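Local coordinates for protein 4-hydroxy-tetrahydrodipicolinate synthase (Aquifex aeolicus, PDB 2EHH) that probably catalyses the condensation of pyruvate with aspartate beta-semialdehyde to 4-hydroxy-tetrahydrodipicolinate, a step in lysine biosynthesis, at residues A8-F13 / I250-A255; P48-E53 / E265-L270; L100-Y105 / Y132-R137. All blocks are in the same frame, centred on the assembly; numbering follows the deposited sequence.

In the fold
The chain begins with barrel strand 4-8, and the loop that leaves it, 8-13, meets helix 250-258 in contact 1, closing a loop of 236 intervening residues. Contact 2 starts within that span, at the entry to helix 52-66, but ends at 265-270, past the end of contact 1; the two therefore cross, and they touch where Lys253 NZ lies 3.1 Å from Glu265 O, probably hydrogen-bonded. Contact 3 closes a short beta-alpha-beta unit between strands 98-102 and 129-133, lying within both larger loops. The long contacts tie the barrel's first loops to the C-terminal helical region, whereas contact 3 knits adjacent barrel strands.

Contact 1 (A8-F13 / I250-A255)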
ATOM      1  N   ALA A   8     -22.375 -11.871 -12.217  1.00 14.64           N
ATOM      2  CA  ALA A   8     -22.752 -10.972 -11.129  1.00 16.15           C
ATOM      3  C   ALA A   8     -23.692 -10.035 -11.883  1.00 15.18           C
ATOM      4  O   ALA A   8     -23.265  -9.085 -12.541  1.00 14.97           O
ATOM      5  CB  ALA A   8     -21.523 -10.217 -10.603  1.00 16.10           C
ATOM      6  N   LEU A   9     -24.981 -10.339 -11.817  1.00 16.83           N
ATOM      7  CA  LEU A   9     -25.983  -9.580 -12.549  1.00 15.60           C
ATOM      8  C   LEU A   9     -26.255  -8.166 -12.054  1.00 16.09           C
ATOM      9  O   LEU A   9     -26.380  -7.925 -10.854  1.00 14.62           O
ATOM     10  CB  LEU A   9     -27.293 -10.368 -12.564  1.00 17.03           C
ATOM     11  CG  LEU A   9     -28.239 -10.097 -13.729  1.00 16.25           C
ATOM     12  CD1 LEU A   9     -27.640 -10.668 -15.002  1.00 16.34           C
ATOM     13  CD2 LEU A   9     -29.594 -10.744 -13.454  1.00 20.09           C
ATOM     14  N   ILE A  10     -26.343  -7.233 -12.993  1.00 15.87           N
ATOM     15  CA  ILE A  10     -26.659  -5.849 -12.663  1.00 17.65           C
ATOM     16  C   ILE A  10     -28.136  -5.841 -12.276  1.00 17.33           C
ATOM     17  O   ILE A  10     -28.860  -6.788 -12.584  1.00 15.73           O
ATOM     18  CB  ILE A  10     -26.514  -4.923 -13.890  1.00 17.56           C
ATOM     19  CG1 ILE A  10     -27.385  -5.452 -15.035  1.00 18.60           C
ATOM     20  CG2 ILE A  10     -25.057  -4.843 -14.317  1.00 19.09           C
ATOM     21  CD1 ILE A  10     -27.526  -4.496 -16.205  1.00 21.74           C
ATOM     22  N   THR A  11     -28.577  -4.787 -11.599  1.00 16.72           N
ATOM     23  CA  THR A  11     -29.983  -4.659 -11.227  1.00 18.35           C
ATOM     24  C   THR A  11     -30.553  -3.486 -12.021  1.00 19.90           C
ATOM     25  O   THR A  11     -30.246  -2.324 -11.743  1.00 21.33           O
ATOM     26  CB  THR A  11     -30.166  -4.378  -9.723  1.00 18.61           C
ATOM     27  OG1 THR A  11     -29.611  -5.455  -8.959  1.00 16.42           O
ATOM     28  CG2 THR A  11     -31.653  -4.243  -9.386  1.00 19.23           C
ATOM     29  N   PRO A  12     -31.371  -3.779 -13.044  1.00 20.81           N
ATOM     30  CA  PRO A  12     -31.987  -2.751 -13.889  1.00 20.13           C
ATOM     31  C   PRO A  12     -32.906  -1.836 -13.085  1.00 19.81           C
ATOM     32  O   PRO A  12     -33.631  -2.294 -12.201  1.00 18.61           O
ATOM     33  CB  PRO A  12     -32.770  -3.569 -14.917  1.00 21.56           C
ATOM     34  CG  PRO A  12     -32.017  -4.857 -14.987  1.00 23.45           C
ATOM     35  CD  PRO A  12     -31.694  -5.127 -13.542  1.00 21.83           C
ATOM     36  N   PHE A  13     -32.868  -0.546 -13.397  1.00 19.89           N
ATOM     37  CA  PHE A  13     -33.706   0.440 -12.726  1.00 20.74           C
ATOM     38  C   PHE A  13     -34.512   1.212 -13.767  1.00 21.17           C
ATOM     39  O   PHE A  13     -34.064   1.402 -14.895  1.00 20.83           O
ATOM     40  CB  PHE A  13     -32.849   1.441 -11.936  1.00 19.87           C
ATOM     41  CG  PHE A  13     -32.211   0.867 -10.705  1.00 20.89           C
ATOM     42  CD1 PHE A  13     -30.885   1.161 -10.400  1.00 20.64           C
ATOM     43  CD2 PHE A  13     -32.934   0.057  -9.837  1.00 20.53           C
ATOM     44  CE1 PHE A  13     -30.288   0.655  -9.246  1.00 21.54           C
ATOM     45  CE2 PHE A  13     -32.348  -0.453  -8.679  1.00 20.48           C
ATOM     46  CZ  PHE A  13     -31.019  -0.153  -8.384  1.00 21.86           C
ATOM     47  N   ILE A 250     -20.479   0.768 -12.835  1.00 13.94           N
ATOM     48  CA  ILE A 250     -20.802   1.871 -13.731  1.00 14.71           C
ATOM     49  C   ILE A 250     -20.576   1.507 -15.207  1.00 14.83           C
ATOM     50  O   ILE A 250     -21.466   1.701 -16.045  1.00 15.76           O
ATOM     51  CB  ILE A 250     -20.024   3.148 -13.342  1.00 15.70           C
ATOM     52  CG1 ILE A 250     -20.521   3.636 -11.974  1.00 14.61           C
ATOM     53  CG2 ILE A 250     -20.233   4.232 -14.398  1.00 16.12           C
ATOM     54  CD1 ILE A 250     -19.749   4.808 -11.397  1.00 16.49           C
ATOM     55  N   PRO A 251     -19.396   0.966 -15.549  1.00 15.20           N
ATOM     56  CA  PRO A 251     -19.164   0.607 -16.954  1.00 14.73           C
ATOM     57  C   PRO A 251     -20.049  -0.532 -17.474  1.00 15.83           C
ATOM     58  O   PRO A 251     -20.612  -0.435 -18.563  1.00 14.90           O
ATOM     59  CB  PRO A 251     -17.682   0.229 -16.976  1.00 15.44           C
ATOM     60  CG  PRO A 251     -17.106   1.087 -15.877  1.00 15.56           C
ATOM     61  CD  PRO A 251     -18.135   0.914 -14.788  1.00 13.30           C
ATOM     62  N   VAL A 252     -20.176  -1.608 -16.702  1.00 13.92           N
ATOM     63  CA  VAL A 252     -20.975  -2.738 -17.156  1.00 15.56           C
ATOM     64  C   VAL A 252     -22.460  -2.411 -17.320  1.00 15.03           C
ATOM     65  O   VAL A 252     -23.093  -2.878 -18.265  1.00 16.43           O
ATOM     66  CB  VAL A 252     -20.808  -3.972 -16.224  1.00 15.83           C
ATOM     67  CG1 VAL A 252     -21.440  -3.710 -14.876  1.00 14.35           C
ATOM     68  CG2 VAL A 252     -21.403  -5.202 -16.889  1.00 15.86           C
ATOM     69  N   LYS A 253     -23.022  -1.615 -16.418  1.00 16.05           N
ATOM     70  CA  LYS A 253     -24.428  -1.257 -16.554  1.00 17.54           C
ATOM     71  C   LYS A 253     -24.572  -0.372 -17.790  1.00 18.55           C
ATOM     72  O   LYS A 253     -25.551  -0.478 -18.532  1.00 18.14           O
ATOM     73  CB  LYS A 253     -24.940  -0.524 -15.309  1.00 17.20           C
ATOM     74  CG  LYS A 253     -26.374  -0.013 -15.460  1.00 19.85           C
ATOM     75  CD  LYS A 253     -27.000   0.407 -14.130  1.00 20.20           C
ATOM     76  CE  LYS A 253     -27.956  -0.663 -13.600  1.00 18.22           C
ATOM     77  NZ  LYS A 253     -28.752  -0.170 -12.433  1.00 19.35           N
ATOM     78  N   THR A 254     -23.587   0.492 -18.019  1.00 17.97           N
ATOM     79  CA  THR A 254     -23.616   1.372 -19.182  1.00 18.46           C
ATOM     80  C   THR A 254     -23.541   0.539 -20.466  1.00 19.64           C
ATOM     81  O   THR A 254     -24.201   0.849 -21.462  1.00 18.90           O
ATOM     82  CB  THR A 254     -22.443   2.374 -19.165  1.00 17.85           C
ATOM     83  OG1 THR A 254     -22.523   3.193 -17.987  1.00 17.42           O
ATOM     84  CG2 THR A 254     -22.495   3.270 -20.400  1.00 18.73           C
ATOM     85  N   ALA A 255     -22.735  -0.520 -20.440  1.00 18.62           N
ATOM     86  CA  ALA A 255     -22.593  -1.388 -21.606  1.00 19.25           C
ATOM     87  C   ALA A 255     -23.913  -2.095 -21.906  1.00 19.63           C
ATOM     88  O   ALA A 255     -24.322  -2.200 -23.065  1.00 19.71           O
ATOM     89  CB  ALA A 255     -21.492  -2.418 -21.368  1.00 19.12           C
TER
HETATM   90  O   HOH W   1     -30.699   0.607 -14.959  1.00 15.47           O
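Lys253 starts with CG anti to the backbone N (chi1 175°) and then bends at chi3 (-102°), which carries its ammonium group off helix 250-258 and across to Thr11 and Phe13; Ile10, with CG2 placed beside its own backbone N, turns that methyl toward the helix. The lysine NZ donates to Thr11 O at 2.7 Å, arriving at 146° to the C=O bond and tilted out of the carbonyl plane. The same nitrogen lies 3.2 Å from Phe13 CD1, in an oblique approach to the ring, and the lysine chain runs at about a right angle to the phenylalanine side chain. Thr11 O is itself 3.7 Å above the plane of the Phe13 ring, over its centre. A water accepts the backbone N-H of Phe13 at 2.9 Å and also takes a weak bond from Lys253 NZ. This buried contact joins the loop after the first strand of the TIM barrel to helix 250-258, which follows the eighth strand in sequence. Beyond the two segments, NZ forms a salt bridge with Glu46 and a hydrogen bond with Glu265 O, so the buried charge is met by a carboxylate as well as by two carbonyls. A methionine in place of Lys253 would probably leave the carboxylate of Glu46 without its counter-charge and Thr11 O without this donor. Nearer the barrel, the contact is apolar: Ile10 CG2 packs on Val252 CG1 at 3.8 Å, the two branched side chains crossing obliquely. The side chain of Val252 lies about 4 Å from that of Thr44, a predicted pyruvate-binding residue.

Contact 2 (P48-E53 / E265-L270); sequences PTLTFE and EFRLPL
Thr49 meets Arg267 first, its side chain sliding past that of the arginine in the opposite direction, with OG1 3.5 Å from Arg267 CB. Its hydroxyl occupies the position between its own backbone N and carbonyl carbon (chi1 57°). There a water links Thr49 OG1 to Arg267 O, 2.8 Å from each, while Glu46 O is a further hydrogen-bond partner of the hydroxyl. The methyl branch points further along 265-270, Thr49 CG2 standing 3.4 Å from Leu268 O and close to Pro269 CD. Those two residues are joined by a cis peptide bond and form the centre of a type VI turn, closed by the bond from Leu270 N to Arg267 O. The carbonyl of Thr49 accepts the one hydrogen bond made directly between the segments: Arg267 NH1 donates to Thr49 O at 2.9 Å, with an N-H...O angle of 149°, and the oxygen lies almost in the guanidinium plane. The arginine reaches it with a chain extended from CG to NE. Leu50 then crosses that chain at about a right angle, Leu50 CD2 lying 4.0 Å from Arg267 NH1. The backbone N of Thr51, the N-cap residue of helix 52-66, lies farther off at the edge of the guanidinium. Just inside this helix, Glu54 forms a salt bridge with the same NH1, which fixes the guanidinium between a carbonyl and a carboxylate. The contact lays the loop between helices 250-258 and 275-287 against the entry to helix 52-66, with Phe13 of strand 13-14 packing on Leu50 and Arg267, and Asn79 and Ala80 of the second subunit packing nearby.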
ATOM      1  N   PRO A  48     -25.855  -2.068  -2.388  1.00 19.32           N
ATOM      2  CA  PRO A  48     -25.745  -0.996  -1.391  1.00 18.79           C
ATOM      3  C   PRO A  48     -26.916  -0.017  -1.429  1.00 18.96           C
ATOM      4  O   PRO A  48     -27.323   0.502  -0.394  1.00 18.54           O
ATOM      5  CB  PRO A  48     -24.429  -0.316  -1.758  1.00 19.71           C
ATOM      6  CG  PRO A  48     -23.607  -1.455  -2.277  1.00 19.33           C
ATOM      7  CD  PRO A  48     -24.601  -2.190  -3.155  1.00 19.79           C
ATOM      8  N   THR A  49     -27.452   0.234  -2.621  1.00 18.25           N
ATOM      9  CA  THR A  49     -28.562   1.168  -2.765  1.00 19.89           C
ATOM     10  C   THR A  49     -29.936   0.511  -2.899  1.00 21.79           C
ATOM     11  O   THR A  49     -30.934   1.195  -3.139  1.00 19.49           O
ATOM     12  CB  THR A  49     -28.334   2.126  -3.959  1.00 17.77           C
ATOM     13  OG1 THR A  49     -28.157   1.372  -5.164  1.00 19.65           O
ATOM     14  CG2 THR A  49     -27.091   2.979  -3.723  1.00 17.42           C
ATOM     15  N   LEU A  50     -29.991  -0.812  -2.757  1.00 22.53           N
ATOM     16  CA  LEU A  50     -31.265  -1.524  -2.826  1.00 24.14           C
ATOM     17  C   LEU A  50     -31.805  -1.615  -1.409  1.00 25.40           C
ATOM     18  O   LEU A  50     -31.051  -1.872  -0.474  1.00 26.84           O
ATOM     19  CB  LEU A  50     -31.085  -2.944  -3.369  1.00 22.70           C
ATOM     20  CG  LEU A  50     -30.688  -3.137  -4.832  1.00 22.50           C
ATOM     21  CD1 LEU A  50     -30.485  -4.629  -5.109  1.00 21.86           C
ATOM     22  CD2 LEU A  50     -31.764  -2.560  -5.735  1.00 23.28           C
ATOM     23  N   THR A  51     -33.104  -1.403  -1.242  1.00 26.64           N
ATOM     24  CA  THR A  51     -33.689  -1.492   0.086  1.00 28.09           C
ATOM     25  C   THR A  51     -33.754  -2.965   0.459  1.00 29.01           C
ATOM     26  O   THR A  51     -33.778  -3.830  -0.415  1.00 26.99           O
ATOM     27  CB  THR A  51     -35.113  -0.923   0.121  1.00 26.80           C
ATOM     28  OG1 THR A  51     -36.003  -1.829  -0.537  1.00 28.83           O
ATOM     29  CG2 THR A  51     -35.163   0.424  -0.584  1.00 26.87           C
ATOM     30  N   PHE A  52     -33.773  -3.241   1.758  1.00 30.65           N
ATOM     31  CA  PHE A  52     -33.842  -4.607   2.260  1.00 32.15           C
ATOM     32  C   PHE A  52     -34.990  -5.360   1.588  1.00 32.29           C
ATOM     33  O   PHE A  52     -34.875  -6.549   1.285  1.00 33.08           O
ATOM     34  CB  PHE A  52     -34.050  -4.586   3.776  1.00 34.41           C
ATOM     35  CG  PHE A  52     -34.343  -5.932   4.368  1.00 35.92           C
ATOM     36  CD1 PHE A  52     -33.322  -6.849   4.599  1.00 36.64           C
ATOM     37  CD2 PHE A  52     -35.653  -6.291   4.679  1.00 36.51           C
ATOM     38  CE1 PHE A  52     -33.603  -8.108   5.131  1.00 37.70           C
ATOM     39  CE2 PHE A  52     -35.944  -7.542   5.208  1.00 37.27           C
ATOM     40  CZ  PHE A  52     -34.917  -8.454   5.435  1.00 37.54           C
ATOM     41  N   GLU A  53     -36.092  -4.656   1.351  1.00 30.72           N
ATOM     42  CA  GLU A  53     -37.257  -5.260   0.720  1.00 31.47           C
ATOM     43  C   GLU A  53     -37.044  -5.520  -0.770  1.00 29.93           C
ATOM     44  O   GLU A  53     -37.556  -6.500  -1.316  1.00 27.97           O
ATOM     45  CB  GLU A  53     -38.484  -4.371   0.928  1.00 33.24           C
ATOM     46  CG  GLU A  53     -39.694  -4.780   0.110  1.00 38.17           C
ATOM     47  CD  GLU A  53     -40.951  -4.037   0.523  1.00 41.87           C
ATOM     48  OE1 GLU A  53     -40.898  -2.795   0.645  1.00 43.45           O
ATOM     49  OE2 GLU A  53     -41.995  -4.699   0.719  1.00 43.36           O
ATOM     50  N   GLU A 265     -29.711   4.025 -15.907  1.00 25.01           N
ATOM     51  CA  GLU A 265     -30.078   4.600 -14.618  1.00 25.21           C
ATOM     52  C   GLU A 265     -29.404   3.906 -13.440  1.00 24.21           C
ATOM     53  O   GLU A 265     -29.502   2.690 -13.285  1.00 23.77           O
ATOM     54  CB  GLU A 265     -31.602   4.533 -14.449  1.00 25.25           C
ATOM     55  CG  GLU A 265     -32.147   5.141 -13.163  1.00 26.66           C
ATOM     56  CD  GLU A 265     -33.669   5.100 -13.107  1.00 28.70           C
ATOM     57  OE1 GLU A 265     -34.307   5.450 -14.124  1.00 29.94           O
ATOM     58  OE2 GLU A 265     -34.230   4.732 -12.053  1.00 26.69           O
ATOM     59  N   PHE A 266     -28.721   4.698 -12.618  1.00 22.68           N
ATOM     60  CA  PHE A 266     -28.048   4.201 -11.425  1.00 21.23           C
ATOM     61  C   PHE A 266     -28.688   4.890 -10.230  1.00 21.73           C
ATOM     62  O   PHE A 266     -29.546   5.754 -10.385  1.00 22.41           O
ATOM     63  CB  PHE A 266     -26.563   4.576 -11.415  1.00 20.66           C
ATOM     64  CG  PHE A 266     -25.796   4.116 -12.618  1.00 19.46           C
ATOM     65  CD1 PHE A 266     -25.858   4.823 -13.815  1.00 18.21           C
ATOM     66  CD2 PHE A 266     -24.979   2.991 -12.542  1.00 17.99           C
ATOM     67  CE1 PHE A 266     -25.112   4.421 -14.922  1.00 17.98           C
ATOM     68  CE2 PHE A 266     -24.231   2.582 -13.641  1.00 18.26           C
ATOM     69  CZ  PHE A 266     -24.297   3.299 -14.833  1.00 17.47           C
ATOM     70  N   ARG A 267     -28.265   4.505  -9.036  1.00 20.26           N
ATOM     71  CA  ARG A 267     -28.757   5.145  -7.829  1.00 18.72           C
ATOM     72  C   ARG A 267     -27.555   5.760  -7.137  1.00 18.39           C
ATOM     73  O   ARG A 267     -26.539   5.091  -6.950  1.00 16.20           O
ATOM     74  CB  ARG A 267     -29.432   4.140  -6.901  1.00 19.43           C
ATOM     75  CG  ARG A 267     -30.851   3.784  -7.327  1.00 20.07           C
ATOM     76  CD  ARG A 267     -31.492   2.826  -6.346  1.00 19.13           C
ATOM     77  NE  ARG A 267     -32.859   2.494  -6.732  1.00 19.63           N
ATOM     78  CZ  ARG A 267     -33.657   1.688  -6.039  1.00 21.51           C
ATOM     79  NH1 ARG A 267     -33.226   1.123  -4.916  1.00 20.80           N
ATOM     80  NH2 ARG A 267     -34.891   1.452  -6.467  1.00 20.00           N
ATOM     81  N   LEU A 268     -27.661   7.039  -6.784  1.00 17.81           N
ATOM     82  CA  LEU A 268     -26.575   7.730  -6.101  1.00 18.63           C
ATOM     83  C   LEU A 268     -26.206   6.916  -4.867  1.00 18.02           C
ATOM     84  O   LEU A 268     -27.072   6.293  -4.250  1.00 18.24           O
ATOM     85  CB  LEU A 268     -27.011   9.144  -5.715  1.00 20.83           C
ATOM     86  CG  LEU A 268     -26.684  10.282  -6.692  1.00 24.25           C
ATOM     87  CD1 LEU A 268     -26.688   9.780  -8.120  1.00 26.47           C
ATOM     88  CD2 LEU A 268     -27.690  11.415  -6.504  1.00 24.80           C
ATOM     89  N   PRO A 269     -24.931   6.967  -4.444  1.00 15.85           N
ATOM     90  CA  PRO A 269     -23.805   7.708  -5.026  1.00 16.20           C
ATOM     91  C   PRO A 269     -23.238   7.305  -6.390  1.00 16.27           C
ATOM     92  O   PRO A 269     -22.272   7.915  -6.847  1.00 15.47           O
ATOM     93  CB  PRO A 269     -22.751   7.621  -3.927  1.00 16.44           C
ATOM     94  CG  PRO A 269     -22.962   6.241  -3.408  1.00 16.24           C
ATOM     95  CD  PRO A 269     -24.481   6.173  -3.287  1.00 15.18           C
ATOM     96  N   LEU A 270     -23.795   6.285  -7.043  1.00 15.59           N
ATOM     97  CA  LEU A 270     -23.271   5.909  -8.355  1.00 16.47           C
ATOM     98  C   LEU A 270     -23.819   6.870  -9.411  1.00 16.64           C
ATOM     99  O   LEU A 270     -24.946   7.348  -9.304  1.00 15.12           O
ATOM    100  CB  LEU A 270     -23.624   4.456  -8.698  1.00 17.10           C
ATOM    101  CG  LEU A 270     -22.952   3.398  -7.811  1.00 17.76           C
ATOM    102  CD1 LEU A 270     -23.130   2.016  -8.435  1.00 16.69           C
ATOM    103  CD2 LEU A 270     -21.466   3.703  -7.664  1.00 16.52           C
TER
HETATM  104  O   HOH W   2     -26.139   2.334  -6.822  1.00 16.41           O

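Contact 3 (L100-Y105 / Y132-R137); sequences LVVVPY and YNIPSR
Tyr132, which has the most surface buried here, pairs with Val102 in a parallel bridge: Tyr132 N donates to Val101 O at 3.0 Å, from above the carbonyl plane, and Tyr132 O receives Val103 N at 2.9 Å along a straighter path (N-H...O 158°). The CA of Val102, between these two bonds, adds a CA-H...O contact to the same oxygen. Side chains of Tyr132 and Val102 leave on the same face of the sheet. With CG anti to its backbone N (chi1 179°), the tyrosine brings CD2 to 3.7 Å from Val102 CG2, and Leu100 CD2 meets the same ring carbon at 3.9 Å, both coming in obliquely. One ring face is covered by Ile134 CG2, 3.8 Å above the plane and offset toward the rim. Val103 turns CG2 to Tyr132 O at 3.4 Å, and its side chain runs alongside that of Asn133, whose amide nitrogen is held by Glu162 and Glu141. Strands 98-102 and 129-133, with helix 111-124 between them, form a beta-alpha-beta crossover of the TIM barrel, and the tyrosine stands at the C-terminal end of its strand. Arg137 hydrogen-bonds Tyr106 O of the second subunit, and that residue packs on Tyr132 and Val102. Val102, Leu100 and Ile134 probably limit the turning of the ring. The side chain of Tyr132 lies about 3 Å from that of Lys161, the predicted Schiff-base residue, consistent with its predicted role as proton donor and acceptor and with a predicted relay through Thr43 and Tyr106, the latter here from the second subunit.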
ATOM      1  N   LEU A 100     -24.433 -15.646  -1.249  1.00 15.99           N
ATOM      2  CA  LEU A 100     -23.112 -15.025  -1.321  1.00 15.92           C
ATOM      3  C   LEU A 100     -23.062 -14.053  -0.146  1.00 15.31           C
ATOM      4  O   LEU A 100     -23.840 -13.099  -0.088  1.00 16.91           O
ATOM      5  CB  LEU A 100     -22.944 -14.255  -2.631  1.00 17.77           C
ATOM      6  CG  LEU A 100     -21.580 -13.584  -2.836  1.00 19.96           C
ATOM      7  CD1 LEU A 100     -20.654 -14.529  -3.595  1.00 19.79           C
ATOM      8  CD2 LEU A 100     -21.759 -12.300  -3.621  1.00 21.56           C
ATOM      9  N   VAL A 101     -22.156 -14.300   0.790  1.00 13.55           N
ATOM     10  CA  VAL A 101     -22.037 -13.472   1.978  1.00 14.21           C
ATOM     11  C   VAL A 101     -20.706 -12.744   1.991  1.00 13.23           C
ATOM     12  O   VAL A 101     -19.656 -13.355   2.182  1.00 14.42           O
ATOM     13  CB  VAL A 101     -22.162 -14.336   3.237  1.00 13.69           C
ATOM     14  CG1 VAL A 101     -22.103 -13.464   4.480  1.00 13.38           C
ATOM     15  CG2 VAL A 101     -23.471 -15.128   3.181  1.00 15.35           C
ATOM     16  N   VAL A 102     -20.752 -11.438   1.774  1.00 13.12           N
ATOM     17  CA  VAL A 102     -19.531 -10.646   1.737  1.00 12.63           C
ATOM     18  C   VAL A 102     -18.890 -10.505   3.113  1.00 12.76           C
ATOM     19  O   VAL A 102     -19.573 -10.528   4.143  1.00 12.52           O
ATOM     20  CB  VAL A 102     -19.809  -9.229   1.153  1.00 13.23           C
ATOM     21  CG1 VAL A 102     -20.639  -8.407   2.140  1.00 12.53           C
ATOM     22  CG2 VAL A 102     -18.497  -8.522   0.826  1.00 11.02           C
ATOM     23  N   VAL A 103     -17.566 -10.401   3.128  1.00 12.45           N
ATOM     24  CA  VAL A 103     -16.845 -10.199   4.375  1.00 11.93           C
ATOM     25  C   VAL A 103     -17.286  -8.799   4.795  1.00 12.02           C
ATOM     26  O   VAL A 103     -17.284  -7.885   3.978  1.00 13.11           O
ATOM     27  CB  VAL A 103     -15.310 -10.191   4.145  1.00 12.47           C
ATOM     28  CG1 VAL A 103     -14.593  -9.659   5.380  1.00 11.64           C
ATOM     29  CG2 VAL A 103     -14.827 -11.592   3.808  1.00 14.13           C
ATOM     30  N   PRO A 104     -17.684  -8.618   6.061  1.00 13.32           N
ATOM     31  CA  PRO A 104     -18.124  -7.308   6.548  1.00 11.93           C
ATOM     32  C   PRO A 104     -17.215  -6.146   6.153  1.00 12.95           C
ATOM     33  O   PRO A 104     -16.008  -6.162   6.415  1.00 12.59           O
ATOM     34  CB  PRO A 104     -18.176  -7.512   8.050  1.00 12.91           C
ATOM     35  CG  PRO A 104     -18.688  -8.925   8.150  1.00 13.26           C
ATOM     36  CD  PRO A 104     -17.850  -9.648   7.105  1.00 10.84           C
ATOM     37  N   TYR A 105     -17.812  -5.138   5.529  1.00 10.57           N
ATOM     38  CA  TYR A 105     -17.084  -3.949   5.101  1.00 12.07           C
ATOM     39  C   TYR A 105     -17.205  -2.820   6.124  1.00 12.41           C
ATOM     40  O   TYR A 105     -18.122  -2.810   6.945  1.00 13.45           O
ATOM     41  CB  TYR A 105     -17.632  -3.449   3.761  1.00 14.15           C
ATOM     42  CG  TYR A 105     -19.144  -3.377   3.726  1.00 17.09           C
ATOM     43  CD1 TYR A 105     -19.891  -4.388   3.123  1.00 17.47           C
ATOM     44  CD2 TYR A 105     -19.830  -2.335   4.355  1.00 18.20           C
ATOM     45  CE1 TYR A 105     -21.275  -4.370   3.151  1.00 21.40           C
ATOM     46  CE2 TYR A 105     -21.223  -2.310   4.389  1.00 20.35           C
ATOM     47  CZ  TYR A 105     -21.930  -3.335   3.783  1.00 20.82           C
ATOM     48  OH  TYR A 105     -23.294  -3.357   3.809  1.00 24.12           O
ATOM     49  N   TYR A 132     -17.407 -14.048   0.318  1.00 14.56           N
ATOM     50  CA  TYR A 132     -16.994 -13.089  -0.700  1.00 13.43           C
ATOM     51  C   TYR A 132     -15.920 -12.179  -0.120  1.00 12.63           C
ATOM     52  O   TYR A 132     -16.204 -11.313   0.710  1.00 11.87           O
ATOM     53  CB  TYR A 132     -18.199 -12.272  -1.189  1.00 15.45           C
ATOM     54  CG  TYR A 132     -17.867 -11.227  -2.237  1.00 19.43           C
ATOM     55  CD1 TYR A 132     -16.700 -11.313  -2.997  1.00 19.01           C
ATOM     56  CD2 TYR A 132     -18.741 -10.166  -2.493  1.00 22.57           C
ATOM     57  CE1 TYR A 132     -16.411 -10.374  -3.982  1.00 24.54           C
ATOM     58  CE2 TYR A 132     -18.458  -9.224  -3.482  1.00 24.69           C
ATOM     59  CZ  TYR A 132     -17.292  -9.338  -4.221  1.00 24.96           C
ATOM     60  OH  TYR A 132     -17.014  -8.429  -5.219  1.00 32.02           O
ATOM     61  N   ASN A 133     -14.684 -12.397  -0.559  1.00 12.39           N
ATOM     62  CA  ASN A 133     -13.541 -11.623  -0.088  1.00 11.39           C
ATOM     63  C   ASN A 133     -13.111 -10.606  -1.135  1.00 10.87           C
ATOM     64  O   ASN A 133     -12.750 -10.971  -2.255  1.00 10.07           O
ATOM     65  CB  ASN A 133     -12.370 -12.566   0.226  1.00 11.28           C
ATOM     66  CG  ASN A 133     -11.167 -11.842   0.813  1.00 12.62           C
ATOM     67  OD1 ASN A 133     -11.254 -11.233   1.883  1.00 13.49           O
ATOM     68  ND2 ASN A 133     -10.032 -11.919   0.122  1.00 10.07           N
ATOM     69  N   ILE A 134     -13.162  -9.328  -0.771  1.00 12.24           N
ATOM     70  CA  ILE A 134     -12.755  -8.258  -1.673  1.00 11.65           C
ATOM     71  C   ILE A 134     -12.228  -7.094  -0.838  1.00 12.04           C
ATOM     72  O   ILE A 134     -12.894  -6.074  -0.648  1.00 12.69           O
ATOM     73  CB  ILE A 134     -13.921  -7.801  -2.593  1.00 13.89           C
ATOM     74  CG1 ILE A 134     -13.438  -6.673  -3.510  1.00 13.37           C
ATOM     75  CG2 ILE A 134     -15.138  -7.388  -1.759  1.00 13.77           C
ATOM     76  CD1 ILE A 134     -14.265  -6.508  -4.779  1.00 14.80           C
ATOM     77  N   PRO A 135     -11.005  -7.250  -0.316  1.00 11.05           N
ATOM     78  CA  PRO A 135     -10.333  -6.251   0.516  1.00 11.08           C
ATOM     79  C   PRO A 135     -10.337  -4.833  -0.062  1.00 10.41           C
ATOM     80  O   PRO A 135     -10.426  -3.861   0.690  1.00  9.78           O
ATOM     81  CB  PRO A 135      -8.919  -6.816   0.656  1.00 12.32           C
ATOM     82  CG  PRO A 135      -9.151  -8.294   0.619  1.00 13.28           C
ATOM     83  CD  PRO A 135     -10.154  -8.441  -0.498  1.00 11.02           C
ATOM     84  N   SER A 136     -10.255  -4.718  -1.386  1.00 10.58           N
ATOM     85  CA  SER A 136     -10.228  -3.406  -2.030  1.00 10.29           C
ATOM     86  C   SER A 136     -11.513  -2.619  -1.799  1.00 12.90           C
ATOM     87  O   SER A 136     -11.549  -1.408  -2.021  1.00 11.91           O
ATOM     88  CB  SER A 136      -9.977  -3.536  -3.537  1.00 10.50           C
ATOM     89  OG  SER A 136     -11.054  -4.192  -4.182  1.00 11.68           O
ATOM     90  N   ARG A 137     -12.563  -3.307  -1.361  1.00 11.34           N
ATOM     91  CA  ARG A 137     -13.839  -2.648  -1.088  1.00 14.05           C
ATOM     92  C   ARG A 137     -14.222  -2.701   0.389  1.00 14.02           C
ATOM     93  O   ARG A 137     -14.716  -1.718   0.946  1.00 12.37           O
ATOM     94  CB  ARG A 137     -14.961  -3.287  -1.905  1.00 14.82           C
ATOM     95  CG  ARG A 137     -14.958  -2.921  -3.383  1.00 16.92           C
ATOM     96  CD  ARG A 137     -16.087  -3.643  -4.116  1.00 22.53           C
ATOM     97  NE  ARG A 137     -16.148  -3.279  -5.529  1.00 24.14           N
ATOM     98  CZ  ARG A 137     -16.686  -2.155  -5.997  1.00 25.26           C
ATOM     99  NH1 ARG A 137     -17.224  -1.271  -5.164  1.00 20.40           N
ATOM    100  NH2 ARG A 137     -16.679  -1.918  -7.302  1.00 21.09           N
TER